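Long-range contacts in tartrate dehydrogenase/decarboxylase (Pseudomonas putida, PDB 3FLK), which oxidises (+)-tartrate to oxaloglycolate with NAD, converts meso-tartrate to D-glycerate and oxidatively decarboxylates D-malate to pyruvate: residues A[9-14]-A[73-78]; A[14-19]-A[285-290]; A[134-139]-A[243-248]. The protein carries 1 engineered substitution. All coordinates share one frame; numbering follows the deposited sequence.

Interactions 1 and 2 form one continuous wall of the dinucleotide pocket: their centres lie about 11 Å apart, they share Asp14, and both touch the NADH. Packing joins them directly, with Ala77 CB 3.4 Å from Gly285 C. Interaction 1 receives the nicotinamide amide, whereas interaction 2 holds the diphosphate, the nicotinamide ribose and the adenosine end. Interaction 3, whose centre is about 21 Å from that of interaction 1 and about 24 Å from that of interaction 2, touches neither; it reaches the same mixed sheet as interaction 1 and supplies Arg134 to the oxalate. The side chain of Val78 is about 8 Å from the oxalate, so cofactor wall and oxalate site lie close together.

Interaction 1: A[9-14]-A[73-78]; sequences AAIPGD and IYFGAV. With NAI (1,4-dihydronicotinamide adenine dinucleotide), chain F.
Ile11 and Phe75 are paired across neighbouring parallel strands, their side chains on the same face of the sheet; the strand axes approach to 4.5 Å and diverge by only 6°. The packing is closest on the face that carries Ala9, Ile11, Ile73 and Phe75. There Ile11 CD1 meets Ile73 CG2 at 3.8 Å, and Ile11 CB lies 4.0 Å from Phe75 CD1, the phenyl ring having been placed by a CG anti to the backbone N (chi1 -179°). Leu67 of helix 63-67 closes over this side. Backbone bonds run the length of the pair, from Tyr74 N to Ala9 O (2.8 Å) as far as Asp14 N to Ala77 O (2.7 Å). Glycines allow the tight end: a CB on Gly13 would clash with Ala77 O, and one on Gly76 with Pro12 O. The looser part is the other face, where the nearest approach of Ala10 CB is to Tyr74 O, at 4.3 Å, and the Tyr74 ring swings out against Leu21 and Leu28 of helix 17-35, its OH bonded to Met301 O. Pro12, partly exposed, also turns away. Beyond the last bridge, Val78 N donates to NAI O7N at 2.9 Å, with that oxygen at the Phe75 ring edge. The end of strand 72-77, paired in parallel with strand 6-13, here receives the nicotinamide carboxamide and forms part of the NAD site of the isocitrate/isopropylmalate dehydrogenase fold.

Interaction 2: A[14-19]-A[285-290]; sequences DGIGLE and GSAPDI. With NAI (1,4-dihydronicotinamide adenine dinucleotide), chain F.
Ile16 meets the 285-290 loop through both its backbone and its side chain. The direct hydrogen bond between the segments runs from Ile16 N to Ser286 O, 2.9 Å long and nearly straight at 174°. Gly15 CA adds a CA-H...O contact to the same oxygen, and a CB on Gly15 would clash with it. A water donates to both Glu19 OE1 and Ile290 O, while Glu19 OE2 is held by Gly292 N. Asp14 to Gly17 form a type II' turn leading into helix 17-35; the facing loop is part of the dinucleotide pocket of this dehydrogenase family. Its successive amides grip the cofactor: Gly285 N to NAI O1A (2.7 Å), Ser286 N to NAI O4D (3.1 Å) and Ala287 N to NAI O2A (2.8 Å). Apolar contacts complete the join. With CG1 between the backbone N and carbonyl carbon (chi1 69°), Ile16 sends CD1 to Ala287 CB at 3.7 Å and to the adenine, 3.6 Å from NAI N7A, while its CG2 touches Ile290 CG1 at 4.0 Å. An alanine in place of Ile16 would probably open a gap between Ala287, Ile290 and the adenine, leaving the base freer to shift. Ile290 CG1 reaches the adenosine ribose, 3.6 Å from NAI O2B.

Interaction 3: A[134-139]-A[243-248]; sequences RENTEG and ASNLFG. With OXL (oxalate ion), chain G.
The oxalate site of this dehydrogenase is built in part where strand 129-135 ends beside the start of helix 245-258, and Arg134 and Asn245 carry the junction. Arg134 is extended from CG to NE (chi3 180°) and passes along the first helical turn. Its NE donates to Asn245 O at 2.8 Å, on a lone pair in the carbonyl plane, although this acceptor is tilted 30° out of the guanidinium plane. Asn245 OD1 adds a weak bond from Arg134 NH2 at 2.9 Å, the amide and guanidinium planes being 66° apart. Thus held, Arg134 points NH1 at OXL O2, 2.9 Å away at the guanidinium edge. The other arm of the amide, Asn245 ND2, donates to Glu138 O at 2.9 Å almost within its own plane, tying down the turn after the strand. The Glu135 carboxylate ties the same turn together: its OE2 accepts from both Thr137 N and Thr137 OG1, and its OE1 from Glu138 N. One water links Glu135 OE1 to Asn245 N. Gly248 lets Arg134 CG approach its CA to 3.8 Å; a CB there would clash. Glu135 N bonds to Ala243 O, 3.0 Å, continuing the parallel pairing of strands 129-135 and 240-243. Helix 94-100 packs against Arg134 and Asn245, helix 165-181 against Glu135, and Leu246 meets Leu246 of the second subunit.

Interaction 1: A[9-14]-A[73-78]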
loop_
_atom_site.group_PDB
_atom_site.type_symbol
_atom_site.label_atom_id
_atom_site.label_comp_id
_atom_site.label_asym_id
_atom_site.label_seq_id
_atom_site.Cartn_x
_atom_site.Cartn_y
_atom_site.Cartn_z
ATOM N N ALA A 9 12.649 -23.661 18.788
ATOM C CA ALA A 9 13.781 -22.756 18.661
ATOM C C ALA A 9 13.302 -21.317 18.846
ATOM O O ALA A 9 12.614 -20.766 17.983
ATOM C CB ALA A 9 14.461 -22.936 17.314
ATOM N N ALA A 10 13.649 -20.730 19.989
ATOM C CA ALA A 10 13.279 -19.354 20.312
ATOM C C ALA A 10 14.405 -18.405 19.917
ATOM O O ALA A 10 15.539 -18.537 20.390
ATOM C CB ALA A 10 12.948 -19.222 21.795
ATOM N N ILE A 11 14.090 -17.465 19.031
ATOM C CA ILE A 11 15.079 -16.532 18.499
ATOM C C ILE A 11 14.531 -15.108 18.616
ATOM O O ILE A 11 13.777 -14.660 17.749
ATOM C CB ILE A 11 15.450 -16.854 17.017
ATOM C CG1 ILE A 11 15.806 -18.338 16.847
ATOM C CG2 ILE A 11 16.598 -15.952 16.534
ATOM C CD1 ILE A 11 16.061 -18.773 15.404
ATOM N N PRO A 12 14.893 -14.398 19.704
ATOM C CA PRO A 12 14.368 -13.047 19.935
ATOM C C PRO A 12 14.793 -12.018 18.879
ATOM O O PRO A 12 13.984 -11.175 18.486
ATOM C CB PRO A 12 14.921 -12.676 21.320
ATOM C CG PRO A 12 16.080 -13.573 21.539
ATOM C CD PRO A 12 15.800 -14.837 20.781
ATOM N N GLY A 13 16.044 -12.091 18.431
ATOM C CA GLY A 13 16.566 -11.150 17.443
ATOM C C GLY A 13 16.953 -9.809 18.042
ATOM O O GLY A 13 17.684 -9.756 19.035
ATOM N N ASP A 14 16.448 -8.734 17.440
ATOM C CA ASP A 14 16.807 -7.361 17.802
ATOM C C ASP A 14 15.670 -6.608 18.482
ATOM O O ASP A 14 14.501 -6.999 18.379
ATOM C CB ASP A 14 17.217 -6.568 16.552
ATOM C CG ASP A 14 18.467 -7.113 15.885
ATOM O OD1 ASP A 14 19.447 -7.417 16.593
ATOM O OD2 ASP A 14 18.473 -7.218 14.640
ATOM N N ILE A 73 10.030 -22.654 14.754
ATOM C CA ILE A 73 10.822 -21.487 15.135
ATOM C C ILE A 73 9.904 -20.385 15.665
ATOM O O ILE A 73 8.939 -19.989 15.002
ATOM C CB ILE A 73 11.673 -20.947 13.954
ATOM C CG1 ILE A 73 12.526 -22.067 13.340
ATOM C CG2 ILE A 73 12.556 -19.783 14.410
ATOM C CD1 ILE A 73 13.092 -21.739 11.966
ATOM N N TYR A 74 10.213 -19.910 16.868
ATOM C CA TYR A 74 9.474 -18.831 17.513
ATOM C C TYR A 74 10.379 -17.603 17.472
ATOM O O TYR A 74 11.389 -17.543 18.175
ATOM C CB TYR A 74 9.120 -19.245 18.949
ATOM C CG TYR A 74 7.984 -18.485 19.612
ATOM C CD1 TYR A 74 6.826 -18.145 18.911
ATOM C CD2 TYR A 74 8.055 -18.148 20.967
ATOM C CE1 TYR A 74 5.783 -17.465 19.535
ATOM C CE2 TYR A 74 7.019 -17.464 21.595
ATOM C CZ TYR A 74 5.886 -17.129 20.876
ATOM O OH TYR A 74 4.861 -16.456 21.499
ATOM N N PHE A 75 10.018 -16.642 16.624
ATOM C CA PHE A 75 10.919 -15.556 16.226
ATOM C C PHE A 75 10.393 -14.183 16.637
ATOM O O PHE A 75 9.213 -13.888 16.473
ATOM C CB PHE A 75 11.152 -15.613 14.705
ATOM C CG PHE A 75 12.092 -14.557 14.179
ATOM C CD1 PHE A 75 13.472 -14.690 14.329
ATOM C CD2 PHE A 75 11.598 -13.443 13.508
ATOM C CE1 PHE A 75 14.343 -13.714 13.836
ATOM C CE2 PHE A 75 12.458 -12.464 13.008
ATOM C CZ PHE A 75 13.832 -12.600 13.172
ATOM N N GLY A 76 11.284 -13.346 17.166
ATOM C CA GLY A 76 10.923 -12.000 17.593
ATOM C C GLY A 76 10.902 -11.029 16.431
ATOM O O GLY A 76 9.870 -10.847 15.785
ATOM N N ALA A 77 12.050 -10.409 16.164
ATOM C CA ALA A 77 12.193 -9.446 15.076
ATOM C C ALA A 77 13.664 -9.190 14.785
ATOM O O ALA A 77 14.516 -9.383 15.649
ATOM C CB ALA A 77 11.492 -8.140 15.418
ATOM N N VAL A 78 13.956 -8.743 13.568
ATOM C CA VAL A 78 15.335 -8.471 13.175
ATOM C C VAL A 78 15.490 -7.097 12.521
ATOM O O VAL A 78 14.681 -6.695 11.678
ATOM C CB VAL A 78 15.908 -9.602 12.271
ATOM C CG1 VAL A 78 15.235 -9.619 10.892
ATOM C CG2 VAL A 78 17.418 -9.470 12.138
HETATM P PA NAI F . 8.355 -1.603 13.121
HETATM O O1A NAI F . 7.239 -2.570 13.011
HETATM O O2A NAI F . 9.474 -2.132 13.922
HETATM O O5B NAI F . 7.816 -0.257 13.800
HETATM C C5B NAI F . 6.879 0.591 13.177
HETATM C C4B NAI F . 6.158 1.436 14.222
HETATM O O4B NAI F . 5.249 0.628 14.945
HETATM C C3B NAI F . 7.121 2.047 15.231
HETATM O O3B NAI F . 6.700 3.361 15.507
HETATM C C2B NAI F . 6.976 1.163 16.454
HETATM O O2B NAI F . 7.165 1.875 17.655
HETATM C C1B NAI F . 5.565 0.611 16.328
HETATM N N9A NAI F . 5.477 -0.759 16.862
HETATM C C8A NAI F . 5.944 -1.908 16.275
HETATM N N7A NAI F . 5.660 -2.945 17.092
HETATM C C5A NAI F . 5.024 -2.482 18.185
HETATM C C6A NAI F . 4.520 -3.113 19.318
HETATM N N6A NAI F . 4.617 -4.433 19.455
HETATM N N1A NAI F . 3.905 -2.354 20.295
HETATM C C2A NAI F . 3.792 -0.988 20.154
HETATM N N3A NAI F . 4.292 -0.374 19.021
HETATM C C4A NAI F . 4.902 -1.106 18.057
HETATM O O3 NAI F . 8.793 -1.224 11.609
HETATM P PN NAI F . 9.880 -0.133 11.126
HETATM O O1N NAI F . 10.002 0.968 12.105
HETATM O O2N NAI F . 9.509 0.218 9.736
HETATM O O5D NAI F . 11.245 -0.970 11.079
HETATM C C5D NAI F . 12.095 -1.092 12.201
HETATM C C4D NAI F . 13.098 -2.223 11.976
HETATM O O4D NAI F . 12.433 -3.472 12.009
HETATM C C3D NAI F . 13.805 -2.152 10.629
HETATM O O3D NAI F . 15.143 -2.535 10.836
HETATM C C2D NAI F . 13.097 -3.190 9.777
HETATM O O2D NAI F . 13.938 -3.742 8.792
HETATM C C1D NAI F . 12.699 -4.215 10.829
HETATM N N1N NAI F . 11.531 -5.054 10.498
HETATM C C2N NAI F . 11.663 -6.404 10.670
HETATM C C3N NAI F . 10.600 -7.260 10.405
HETATM C C7N NAI F . 10.686 -8.690 10.857
HETATM O O7N NAI F . 11.796 -9.114 11.619
HETATM N N7N NAI F . 9.712 -9.537 10.528
HETATM C C4N NAI F . 9.391 -6.723 9.962
HETATM C C5N NAI F . 9.259 -5.345 9.793
HETATM C C6N NAI F . 10.343 -4.511 10.068
#

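Interaction 2: A[14-19]-A[285-290]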
loop_
_atom_site.group_PDB
_atom_site.type_symbol
_atom_site.label_atom_id
_atom_site.label_comp_id
_atom_site.label_asym_id
_atom_site.label_seq_id
_atom_site.Cartn_x
_atom_site.Cartn_y
_atom_site.Cartn_z
ATOM N N ASP A 14 16.448 -8.734 17.440
ATOM C CA ASP A 14 16.807 -7.361 17.802
ATOM C C ASP A 14 15.670 -6.608 18.482
ATOM O O ASP A 14 14.501 -6.999 18.379
ATOM C CB ASP A 14 17.217 -6.568 16.552
ATOM C CG ASP A 14 18.467 -7.113 15.885
ATOM O OD1 ASP A 14 19.447 -7.417 16.593
ATOM O OD2 ASP A 14 18.473 -7.218 14.640
ATOM N N GLY A 15 16.025 -5.519 19.164
ATOM C CA GLY A 15 15.056 -4.545 19.669
ATOM C C GLY A 15 13.955 -5.154 20.511
ATOM O O GLY A 15 14.225 -5.984 21.378
ATOM N N ILE A 16 12.711 -4.754 20.241
ATOM C CA ILE A 16 11.565 -5.200 21.045
ATOM C C ILE A 16 11.290 -6.703 20.933
ATOM O O ILE A 16 10.504 -7.248 21.708
ATOM C CB ILE A 16 10.268 -4.382 20.771
ATOM C CG1 ILE A 16 9.707 -4.667 19.370
ATOM C CG2 ILE A 16 10.509 -2.890 21.008
ATOM C CD1 ILE A 16 8.234 -4.319 19.224
ATOM N N GLY A 17 11.942 -7.367 19.977
ATOM C CA GLY A 17 11.924 -8.828 19.908
ATOM C C GLY A 17 12.431 -9.430 21.208
ATOM O O GLY A 17 11.943 -10.470 21.649
ATOM N N LEU A 18 13.398 -8.753 21.826
ATOM C CA LEU A 18 13.952 -9.161 23.120
ATOM C C LEU A 18 12.976 -8.904 24.273
ATOM O O LEU A 18 13.040 -9.571 25.304
ATOM C CB LEU A 18 15.284 -8.447 23.383
ATOM C CG LEU A 18 16.461 -8.772 22.452
ATOM C CD1 LEU A 18 17.465 -7.627 22.415
ATOM C CD2 LEU A 18 17.141 -10.073 22.858
ATOM N N GLU A 19 12.074 -7.943 24.092
ATOM C CA GLU A 19 11.082 -7.610 25.112
ATOM C C GLU A 19 9.833 -8.488 25.029
ATOM O O GLU A 19 9.317 -8.940 26.054
ATOM C CB GLU A 19 10.694 -6.127 25.032
ATOM C CG GLU A 19 11.829 -5.159 25.361
ATOM C CD GLU A 19 11.438 -3.694 25.196
ATOM O OE1 GLU A 19 10.404 -3.408 24.553
ATOM O OE2 GLU A 19 12.168 -2.823 25.714
ATOM N N GLY A 285 8.132 -5.135 13.369
ATOM C CA GLY A 285 9.588 -5.249 13.374
ATOM C C GLY A 285 10.207 -5.062 14.745
ATOM O O GLY A 285 9.564 -5.304 15.768
ATOM N N SER A 286 11.464 -4.624 14.755
ATOM C CA SER A 286 12.241 -4.482 15.991
ATOM C C SER A 286 11.952 -3.193 16.772
ATOM O O SER A 286 12.424 -3.037 17.901
ATOM C CB SER A 286 13.736 -4.600 15.690
ATOM O OG SER A 286 14.146 -3.603 14.772
ATOM N N ALA A 287 11.182 -2.286 16.168
ATOM C CA ALA A 287 10.775 -1.014 16.787
ATOM C C ALA A 287 11.868 -0.326 17.637
ATOM O O ALA A 287 11.715 -0.192 18.855
ATOM C CB ALA A 287 9.492 -1.207 17.600
ATOM N N PRO A 288 12.966 0.120 16.990
ATOM C CA PRO A 288 14.094 0.724 17.707
ATOM C C PRO A 288 13.731 1.973 18.512
ATOM O O PRO A 288 14.362 2.244 19.533
ATOM C CB PRO A 288 15.070 1.096 16.582
ATOM C CG PRO A 288 14.701 0.220 15.446
ATOM C CD PRO A 288 13.212 0.079 15.537
ATOM N N ASP A 289 12.720 2.716 18.069
ATOM C CA ASP A 289 12.359 3.971 18.728
ATOM C C ASP A 289 11.552 3.791 20.031
ATOM O O ASP A 289 11.317 4.766 20.744
ATOM C CB ASP A 289 11.648 4.912 17.748
ATOM C CG ASP A 289 11.946 6.382 18.022
ATOM O OD1 ASP A 289 12.793 6.967 17.301
ATOM O OD2 ASP A 289 11.341 6.953 18.959
ATOM N N ILE A 290 11.138 2.559 20.338
ATOM C CA ILE A 290 10.503 2.259 21.640
ATOM C C ILE A 290 11.227 1.172 22.450
ATOM O O ILE A 290 10.839 0.880 23.586
ATOM C CB ILE A 290 8.981 1.902 21.530
ATOM C CG1 ILE A 290 8.757 0.664 20.652
ATOM C CG2 ILE A 290 8.168 3.110 21.047
ATOM C CD1 ILE A 290 7.441 -0.060 20.917
HETATM P PA NAI F . 8.355 -1.603 13.121
HETATM O O1A NAI F . 7.239 -2.570 13.011
HETATM O O2A NAI F . 9.474 -2.132 13.922
HETATM O O5B NAI F . 7.816 -0.257 13.800
HETATM C C5B NAI F . 6.879 0.591 13.177
HETATM C C4B NAI F . 6.158 1.436 14.222
HETATM O O4B NAI F . 5.249 0.628 14.945
HETATM C C3B NAI F . 7.121 2.047 15.231
HETATM O O3B NAI F . 6.700 3.361 15.507
HETATM C C2B NAI F . 6.976 1.163 16.454
HETATM O O2B NAI F . 7.165 1.875 17.655
HETATM C C1B NAI F . 5.565 0.611 16.328
HETATM N N9A NAI F . 5.477 -0.759 16.862
HETATM C C8A NAI F . 5.944 -1.908 16.275
HETATM N N7A NAI F . 5.660 -2.945 17.092
HETATM C C5A NAI F . 5.024 -2.482 18.185
HETATM C C6A NAI F . 4.520 -3.113 19.318
HETATM N N6A NAI F . 4.617 -4.433 19.455
HETATM N N1A NAI F . 3.905 -2.354 20.295
HETATM C C2A NAI F . 3.792 -0.988 20.154
HETATM N N3A NAI F . 4.292 -0.374 19.021
HETATM C C4A NAI F . 4.902 -1.106 18.057
HETATM O O3 NAI F . 8.793 -1.224 11.609
HETATM P PN NAI F . 9.880 -0.133 11.126
HETATM O O1N NAI F . 10.002 0.968 12.105
HETATM O O2N NAI F . 9.509 0.218 9.736
HETATM O O5D NAI F . 11.245 -0.970 11.079
HETATM C C5D NAI F . 12.095 -1.092 12.201
HETATM C C4D NAI F . 13.098 -2.223 11.976
HETATM O O4D NAI F . 12.433 -3.472 12.009
HETATM C C3D NAI F . 13.805 -2.152 10.629
HETATM O O3D NAI F . 15.143 -2.535 10.836
HETATM C C2D NAI F . 13.097 -3.190 9.777
HETATM O O2D NAI F . 13.938 -3.742 8.792
HETATM C C1D NAI F . 12.699 -4.215 10.829
HETATM N N1N NAI F . 11.531 -5.054 10.498
HETATM C C2N NAI F . 11.663 -6.404 10.670
HETATM C C3N NAI F . 10.600 -7.260 10.405
HETATM C C7N NAI F . 10.686 -8.690 10.857
HETATM O O7N NAI F . 11.796 -9.114 11.619
HETATM N N7N NAI F . 9.712 -9.537 10.528
HETATM C C4N NAI F . 9.391 -6.723 9.962
HETATM C C5N NAI F . 9.259 -5.345 9.793
HETATM C C6N NAI F . 10.343 -4.511 10.068
HETATM O O HOH W 1 9.184 -1.046 24.584
#

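Interaction 3: A[134-139]-A[243-248]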
loop_
_atom_site.group_PDB
_atom_site.type_symbol
_atom_site.label_atom_id
_atom_site.label_comp_id
_atom_site.label_asym_id
_atom_site.label_seq_id
_atom_site.Cartn_x
_atom_site.Cartn_y
_atom_site.Cartn_z
ATOM N N ARG A 134 -0.219 -14.338 2.225
ATOM C CA ARG A 134 0.867 -13.656 1.528
ATOM C C ARG A 134 1.891 -14.649 0.981
ATOM O O ARG A 134 2.392 -15.503 1.716
ATOM C CB ARG A 134 1.533 -12.651 2.480
ATOM C CG ARG A 134 2.830 -12.024 1.979
ATOM C CD ARG A 134 3.603 -11.416 3.137
ATOM N NE ARG A 134 4.862 -10.807 2.710
ATOM C CZ ARG A 134 5.818 -10.396 3.538
ATOM N NH1 ARG A 134 5.671 -10.528 4.850
ATOM N NH2 ARG A 134 6.926 -9.851 3.052
ATOM N N GLU A 135 2.197 -14.529 -0.311
ATOM C CA GLU A 135 3.256 -15.324 -0.929
ATOM C C GLU A 135 4.590 -14.931 -0.296
ATOM O O GLU A 135 4.903 -13.747 -0.180
ATOM C CB GLU A 135 3.286 -15.117 -2.447
ATOM C CG GLU A 135 3.965 -16.257 -3.221
ATOM C CD GLU A 135 5.460 -16.360 -2.940
ATOM O OE1 GLU A 135 6.153 -15.318 -2.983
ATOM O OE2 GLU A 135 5.942 -17.482 -2.662
ATOM N N ASN A 136 5.374 -15.932 0.093
ATOM C CA ASN A 136 6.485 -15.716 1.014
ATOM C C ASN A 136 7.882 -16.106 0.498
ATOM O O ASN A 136 8.857 -16.037 1.254
ATOM C CB ASN A 136 6.178 -16.465 2.319
ATOM C CG ASN A 136 6.724 -15.771 3.551
ATOM O OD1 ASN A 136 6.782 -14.541 3.623
ATOM N ND2 ASN A 136 7.102 -16.565 4.545
ATOM N N THR A 137 7.988 -16.509 -0.773
ATOM C CA THR A 137 9.268 -17.032 -1.301
ATOM C C THR A 137 9.782 -16.403 -2.607
ATOM O O THR A 137 10.919 -16.664 -3.011
ATOM C CB THR A 137 9.242 -18.574 -1.502
ATOM O OG1 THR A 137 8.200 -18.926 -2.420
ATOM C CG2 THR A 137 9.045 -19.310 -0.176
ATOM N N GLU A 138 8.953 -15.602 -3.272
ATOM C CA GLU A 138 9.332 -15.007 -4.558
ATOM C C GLU A 138 8.728 -13.611 -4.727
ATOM O O GLU A 138 8.446 -12.929 -3.738
ATOM C CB GLU A 138 8.968 -15.947 -5.733
ATOM C CG GLU A 138 7.491 -16.367 -5.806
ATOM C CD GLU A 138 7.170 -17.277 -6.994
ATOM O OE1 GLU A 138 6.189 -16.988 -7.713
ATOM O OE2 GLU A 138 7.885 -18.281 -7.208
ATOM N N GLY A 139 8.552 -13.178 -5.971
ATOM C CA GLY A 139 7.875 -11.918 -6.251
ATOM C C GLY A 139 8.772 -10.697 -6.251
ATOM O O GLY A 139 9.883 -10.729 -6.785
ATOM N N ALA A 243 -2.266 -12.316 -1.849
ATOM C CA ALA A 243 -1.391 -11.270 -2.375
ATOM C C ALA A 243 0.047 -11.743 -2.552
ATOM O O ALA A 243 0.472 -12.722 -1.934
ATOM C CB ALA A 243 -1.438 -10.038 -1.463
ATOM N N SER A 244 0.786 -11.033 -3.404
ATOM C CA SER A 244 2.219 -11.253 -3.598
ATOM C C SER A 244 3.009 -10.842 -2.350
ATOM O O SER A 244 2.445 -10.281 -1.406
ATOM C CB SER A 244 2.707 -10.431 -4.791
ATOM O OG SER A 244 2.635 -9.045 -4.485
ATOM N N ASN A 245 4.314 -11.106 -2.368
ATOM C CA ASN A 245 5.213 -10.801 -1.250
ATOM C C ASN A 245 5.102 -9.357 -0.762
ATOM O O ASN A 245 4.894 -9.111 0.433
ATOM C CB ASN A 245 6.662 -11.117 -1.641
ATOM C CG ASN A 245 7.468 -11.711 -0.498
ATOM O OD1 ASN A 245 7.244 -11.405 0.675
ATOM N ND2 ASN A 245 8.425 -12.567 -0.843
ATOM N N LEU A 246 5.226 -8.411 -1.690
ATOM C CA LEU A 246 5.137 -6.985 -1.372
ATOM C C LEU A 246 3.725 -6.527 -0.996
ATOM O O LEU A 246 3.540 -5.832 0.011
ATOM C CB LEU A 246 5.667 -6.136 -2.536
ATOM C CG LEU A 246 5.484 -4.612 -2.446
ATOM C CD1 LEU A 246 6.262 -4.021 -1.273
ATOM C CD2 LEU A 246 5.901 -3.955 -3.753
ATOM N N PHE A 247 2.739 -6.893 -1.812
ATOM C CA PHE A 247 1.366 -6.444 -1.577
ATOM C C PHE A 247 0.813 -6.993 -0.260
ATOM O O PHE A 247 0.133 -6.274 0.476
ATOM C CB PHE A 247 0.446 -6.777 -2.764
ATOM C CG PHE A 247 0.765 -6.010 -4.030
ATOM C CD1 PHE A 247 1.605 -4.890 -4.008
ATOM C CD2 PHE A 247 0.197 -6.390 -5.242
ATOM C CE1 PHE A 247 1.892 -4.182 -5.179
ATOM C CE2 PHE A 247 0.475 -5.688 -6.420
ATOM C CZ PHE A 247 1.325 -4.585 -6.388
ATOM N N GLY A 248 1.132 -8.252 0.039
ATOM C CA GLY A 248 0.764 -8.881 1.308
ATOM C C GLY A 248 1.425 -8.225 2.510
ATOM O O GLY A 248 0.804 -8.073 3.562
HETATM C C1 OXL G . 8.317 -7.057 6.434
HETATM C C2 OXL G . 7.400 -8.163 6.723
HETATM O O1 OXL G . 7.932 -5.882 6.647
HETATM O O2 OXL G . 7.758 -9.340 6.498
HETATM O O3 OXL G . 9.453 -7.307 5.971
HETATM O O4 OXL G . 6.266 -7.895 7.186
HETATM O O HOH W 2 5.164 -13.011 -4.395
HETATM O O HOH W 3 8.757 -12.667 2.566
HETATM O O HOH W 4 10.630 -14.122 0.922
#